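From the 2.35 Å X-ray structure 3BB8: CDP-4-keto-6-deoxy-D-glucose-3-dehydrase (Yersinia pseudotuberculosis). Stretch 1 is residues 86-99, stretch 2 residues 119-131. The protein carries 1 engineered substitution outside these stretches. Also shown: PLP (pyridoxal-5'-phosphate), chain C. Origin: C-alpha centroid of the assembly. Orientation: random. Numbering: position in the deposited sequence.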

# COMPACT_ATOMS: atom_id res chain seq x y z
N GLY A 86 -2.41 7.84 2.81
CA GLY A 86 -3.61 8.30 3.46
C GLY A 86 -4.79 7.50 2.93
O GLY A 86 -5.72 7.16 3.68
N SER A 87 -4.77 7.19 1.63
CA SER A 87 -5.85 6.41 1.02
C SER A 87 -5.89 5.01 1.66
O SER A 87 -6.95 4.48 1.96
CB SER A 87 -5.64 6.28 -0.49
OG SER A 87 -5.58 7.54 -1.13
N SER A 88 -4.72 4.42 1.89
CA SER A 88 -4.69 3.09 2.50
C SER A 88 -5.21 3.19 3.94
O SER A 88 -5.87 2.27 4.42
CB SER A 88 -3.28 2.52 2.49
OG SER A 88 -2.88 2.22 1.17
N ALA A 89 -4.90 4.29 4.61
CA ALA A 89 -5.36 4.47 5.98
C ALA A 89 -6.89 4.47 5.98
O ALA A 89 -7.52 3.75 6.76
CB ALA A 89 -4.83 5.78 6.57
N ASN A 90 -7.49 5.26 5.08
CA ASN A 90 -8.95 5.32 4.98
C ASN A 90 -9.49 3.92 4.69
O ASN A 90 -10.50 3.51 5.28
CB ASN A 90 -9.40 6.27 3.87
CG ASN A 90 -9.31 7.74 4.28
OD1 ASN A 90 -9.36 8.64 3.44
ND2 ASN A 90 -9.19 7.99 5.57
N LEU A 91 -8.84 3.18 3.80
CA LEU A 91 -9.27 1.82 3.45
C LEU A 91 -9.30 0.90 4.67
O LEU A 91 -10.28 0.19 4.89
CB LEU A 91 -8.35 1.21 2.40
CG LEU A 91 -8.70 -0.22 1.98
CD1 LEU A 91 -10.11 -0.27 1.42
CD2 LEU A 91 -7.70 -0.71 0.94
N LEU A 92 -8.23 0.93 5.47
CA LEU A 92 -8.12 0.10 6.67
C LEU A 92 -9.13 0.49 7.77
O LEU A 92 -9.69 -0.37 8.44
CB LEU A 92 -6.68 0.18 7.23
CG LEU A 92 -5.59 -0.54 6.41
CD1 LEU A 92 -4.22 -0.22 6.97
CD2 LEU A 92 -5.84 -2.05 6.46
N ALA A 93 -9.35 1.79 7.93
CA ALA A 93 -10.29 2.31 8.93
C ALA A 93 -11.71 1.79 8.70
O ALA A 93 -12.35 1.27 9.61
CB ALA A 93 -10.28 3.83 8.92
N LEU A 94 -12.20 1.92 7.47
CA LEU A 94 -13.55 1.47 7.12
C LEU A 94 -13.66 -0.05 7.07
O LEU A 94 -14.66 -0.61 7.50
CB LEU A 94 -13.95 2.06 5.76
CG LEU A 94 -15.39 2.05 5.24
CD1 LEU A 94 -15.83 0.64 4.84
CD2 LEU A 94 -16.31 2.64 6.29
N THR A 95 -12.64 -0.71 6.54
CA THR A 95 -12.65 -2.17 6.42
C THR A 95 -12.68 -2.85 7.77
O THR A 95 -13.42 -3.81 7.97
CB THR A 95 -11.41 -2.66 5.64
OG1 THR A 95 -11.42 -2.09 4.33
CG2 THR A 95 -11.43 -4.20 5.54
N ALA A 96 -11.88 -2.34 8.70
CA ALA A 96 -11.80 -2.88 10.04
C ALA A 96 -13.16 -2.94 10.72
O ALA A 96 -13.45 -3.87 11.49
CB ALA A 96 -10.87 -2.03 10.85
N LEU A 97 -14.02 -1.96 10.45
CA LEU A 97 -15.34 -1.94 11.05
C LEU A 97 -16.24 -3.01 10.46
O LEU A 97 -17.41 -3.10 10.82
CB LEU A 97 -15.98 -0.57 10.87
CG LEU A 97 -15.28 0.62 11.53
CD1 LEU A 97 -16.07 1.91 11.26
CD2 LEU A 97 -15.17 0.38 13.01
N THR A 98 -15.71 -3.81 9.53
CA THR A 98 -16.50 -4.87 8.91
C THR A 98 -16.19 -6.20 9.59
O THR A 98 -16.80 -7.23 9.28
CB THR A 98 -16.20 -5.05 7.40
OG1 THR A 98 -14.89 -5.62 7.26
CG2 THR A 98 -16.25 -3.71 6.67
N SER A 99 -15.23 -6.17 10.51
CA SER A 99 -14.82 -7.36 11.24
C SER A 99 -15.93 -8.01 12.04
O SER A 99 -16.61 -7.35 12.82
CB SER A 99 -13.69 -7.01 12.20
OG SER A 99 -13.46 -8.09 13.09
N1 PLP C . -8.26 12.21 1.89
C2 PLP C . -7.93 13.54 1.69
C2A PLP C . -8.97 14.59 2.08
C3 PLP C . -6.66 13.88 1.14
O3 PLP C . -6.31 15.17 0.92
C4 PLP C . -5.71 12.83 0.79
C4A PLP C . -4.32 13.27 0.22
C5 PLP C . -6.11 11.47 1.02
C6 PLP C . -7.42 11.20 1.58
C5A PLP C . -5.31 10.24 0.74
O4P PLP C . -3.97 10.39 0.95
P PLP C . -2.82 9.81 -0.01
O1P PLP C . -1.56 9.78 0.84
O2P PLP C . -2.69 10.91 -1.23
O3P PLP C . -3.21 8.44 -0.55
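Stretch 2, residues 119-131: GFPTTVNPTIQNG

How does stretch 2 run relative to the helix of residues 86-96? It is largely helical too, and its helix points the same general way: the signed crossing angle is -36°, and the axes come within 8.4 Å of each other. The register therefore climbs in step: the CA atoms nearest each other are those of S87 and T122, N90 and T123, L91 and P126, and T95 and N130. The tightest of these backbone pairings is at P126, whose CA lies 4.9 Å from the CA of L91.

What happens where stretch 2 begins, beside the cofactor? G119 stays clear of stretch 1, and F120, still extended at phi/psi -101/138, lays one face of its ring over the pyridine ring of PLP, with F120 CD2 3.5 Å from PLP C6. The OG of S87 sits near the plane of the F120 ring at its edge, 4.2 Å from F120 CE2. P121 makes no contact with stretch 1, whereas the CA-to-CB bond of T122 points toward it. T122 OG1 donates a hydrogen bond of 2.8 Å to S87 OG, which in turn donates one of 2.6 Å to PLP O3P. This relay joins the two stretches to the phosphate, which is also held by the backbone: G86 N lies 2.9 Å from PLP O1P and S87 N 3.0 Å from PLP O3P, both hydrogen bonds.

Which residue makes the closest backbone approach in the middle? T123 directs its CB away, yet its CA lies 6.2 Å from the CA of N90; V124 and N125 make no contact with stretch 1. The answer is P126, which presses its ring against the first helix, its CG 3.7 Å from the CA of L91 and its CB 3.9 Å from the CB of L94. The helix of stretch 2 is kinked here: P126 has no amide hydrogen to give, and the N of T127 makes only a weak bond, 3.0 Å to the O of V124.

How does the contact close? T127 points away at its CB, but its CA still lies 4.0 Å from CD1 of L94. I128 makes no contact, while Q129 has its CA-to-CB bond toward stretch 1 and its OE1 3.9 Å from L91 CD1. N130, the residue of stretch 2 most covered by stretch 1, fits among L94, T95 and T98, its CA 6.8 Å from the CA of T95. G131, with a positive phi of 79°, leaves the contact altogether.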

# COMPACT_ATOMS: atom_id res chain seq x y z
N GLY A 119 -15.33 16.26 -1.89
CA GLY A 119 -14.13 15.83 -1.19
C GLY A 119 -13.12 15.08 -2.04
O GLY A 119 -13.01 15.28 -3.25
N PHE A 120 -12.35 14.23 -1.38
CA PHE A 120 -11.33 13.45 -2.06
C PHE A 120 -11.86 12.04 -2.29
O PHE A 120 -12.50 11.46 -1.41
CB PHE A 120 -10.05 13.41 -1.22
CG PHE A 120 -8.87 12.90 -1.97
CD1 PHE A 120 -8.27 13.69 -2.95
CD2 PHE A 120 -8.41 11.60 -1.79
CE1 PHE A 120 -7.23 13.20 -3.73
CE2 PHE A 120 -7.38 11.10 -2.57
CZ PHE A 120 -6.79 11.90 -3.54
N PRO A 121 -11.60 11.46 -3.48
CA PRO A 121 -12.06 10.11 -3.82
C PRO A 121 -11.86 8.99 -2.80
O PRO A 121 -12.82 8.30 -2.46
CB PRO A 121 -11.36 9.84 -5.16
CG PRO A 121 -10.27 10.86 -5.24
CD PRO A 121 -10.88 12.06 -4.61
N THR A 122 -10.64 8.82 -2.30
CA THR A 122 -10.38 7.73 -1.35
C THR A 122 -11.00 7.89 0.05
O THR A 122 -10.86 7.01 0.91
CB THR A 122 -8.87 7.46 -1.26
OG1 THR A 122 -8.18 8.62 -0.79
CG2 THR A 122 -8.34 7.07 -2.63
N THR A 123 -11.70 9.00 0.27
CA THR A 123 -12.39 9.20 1.55
C THR A 123 -13.66 8.35 1.47
O THR A 123 -14.12 7.78 2.45
CB THR A 123 -12.82 10.67 1.74
OG1 THR A 123 -11.66 11.47 1.95
CG2 THR A 123 -13.78 10.83 2.94
N VAL A 124 -14.19 8.26 0.25
CA VAL A 124 -15.43 7.54 -0.02
C VAL A 124 -15.27 6.15 -0.64
O VAL A 124 -16.09 5.26 -0.36
CB VAL A 124 -16.34 8.40 -0.95
CG1 VAL A 124 -17.62 7.66 -1.32
CG2 VAL A 124 -16.69 9.72 -0.25
N ASN A 125 -14.24 5.95 -1.45
CA ASN A 125 -14.05 4.66 -2.10
C ASN A 125 -14.08 3.42 -1.19
O ASN A 125 -14.71 2.42 -1.53
CB ASN A 125 -12.76 4.67 -2.94
CG ASN A 125 -12.83 5.67 -4.09
OD1 ASN A 125 -13.88 6.29 -4.34
ND2 ASN A 125 -11.72 5.83 -4.81
N PRO A 126 -13.42 3.48 -0.02
CA PRO A 126 -13.43 2.31 0.87
C PRO A 126 -14.85 1.81 1.13
O PRO A 126 -15.09 0.61 1.16
CB PRO A 126 -12.74 2.83 2.13
CG PRO A 126 -11.76 3.84 1.59
CD PRO A 126 -12.62 4.58 0.56
N THR A 127 -15.79 2.73 1.30
CA THR A 127 -17.19 2.38 1.53
C THR A 127 -17.70 1.54 0.38
O THR A 127 -18.29 0.48 0.59
CB THR A 127 -18.07 3.65 1.65
OG1 THR A 127 -17.84 4.28 2.91
CG2 THR A 127 -19.54 3.29 1.52
N ILE A 128 -17.48 2.02 -0.84
CA ILE A 128 -17.91 1.32 -2.04
C ILE A 128 -17.15 -0.00 -2.25
O ILE A 128 -17.72 -1.01 -2.69
CB ILE A 128 -17.67 2.20 -3.30
CG1 ILE A 128 -18.43 3.52 -3.15
CG2 ILE A 128 -18.09 1.46 -4.55
CD1 ILE A 128 -18.10 4.55 -4.20
N GLN A 129 -15.85 0.02 -1.94
CA GLN A 129 -15.01 -1.16 -2.13
C GLN A 129 -15.33 -2.27 -1.14
O GLN A 129 -14.88 -3.40 -1.30
CB GLN A 129 -13.54 -0.74 -2.06
CG GLN A 129 -13.18 0.25 -3.17
CD GLN A 129 -11.83 0.93 -2.96
OE1 GLN A 129 -11.53 1.40 -1.86
NE2 GLN A 129 -11.03 0.98 -4.03
N ASN A 130 -16.12 -1.96 -0.12
CA ASN A 130 -16.53 -2.97 0.85
C ASN A 130 -17.98 -3.35 0.61
O ASN A 130 -18.60 -4.04 1.41
CB ASN A 130 -16.34 -2.47 2.28
CG ASN A 130 -14.93 -2.70 2.78
OD1 ASN A 130 -14.08 -1.81 2.74
ND2 ASN A 130 -14.67 -3.93 3.24
N GLY A 131 -18.53 -2.89 -0.50
CA GLY A 131 -19.92 -3.20 -0.81
C GLY A 131 -20.95 -2.37 -0.06
O GLY A 131 -22.12 -2.72 -0.04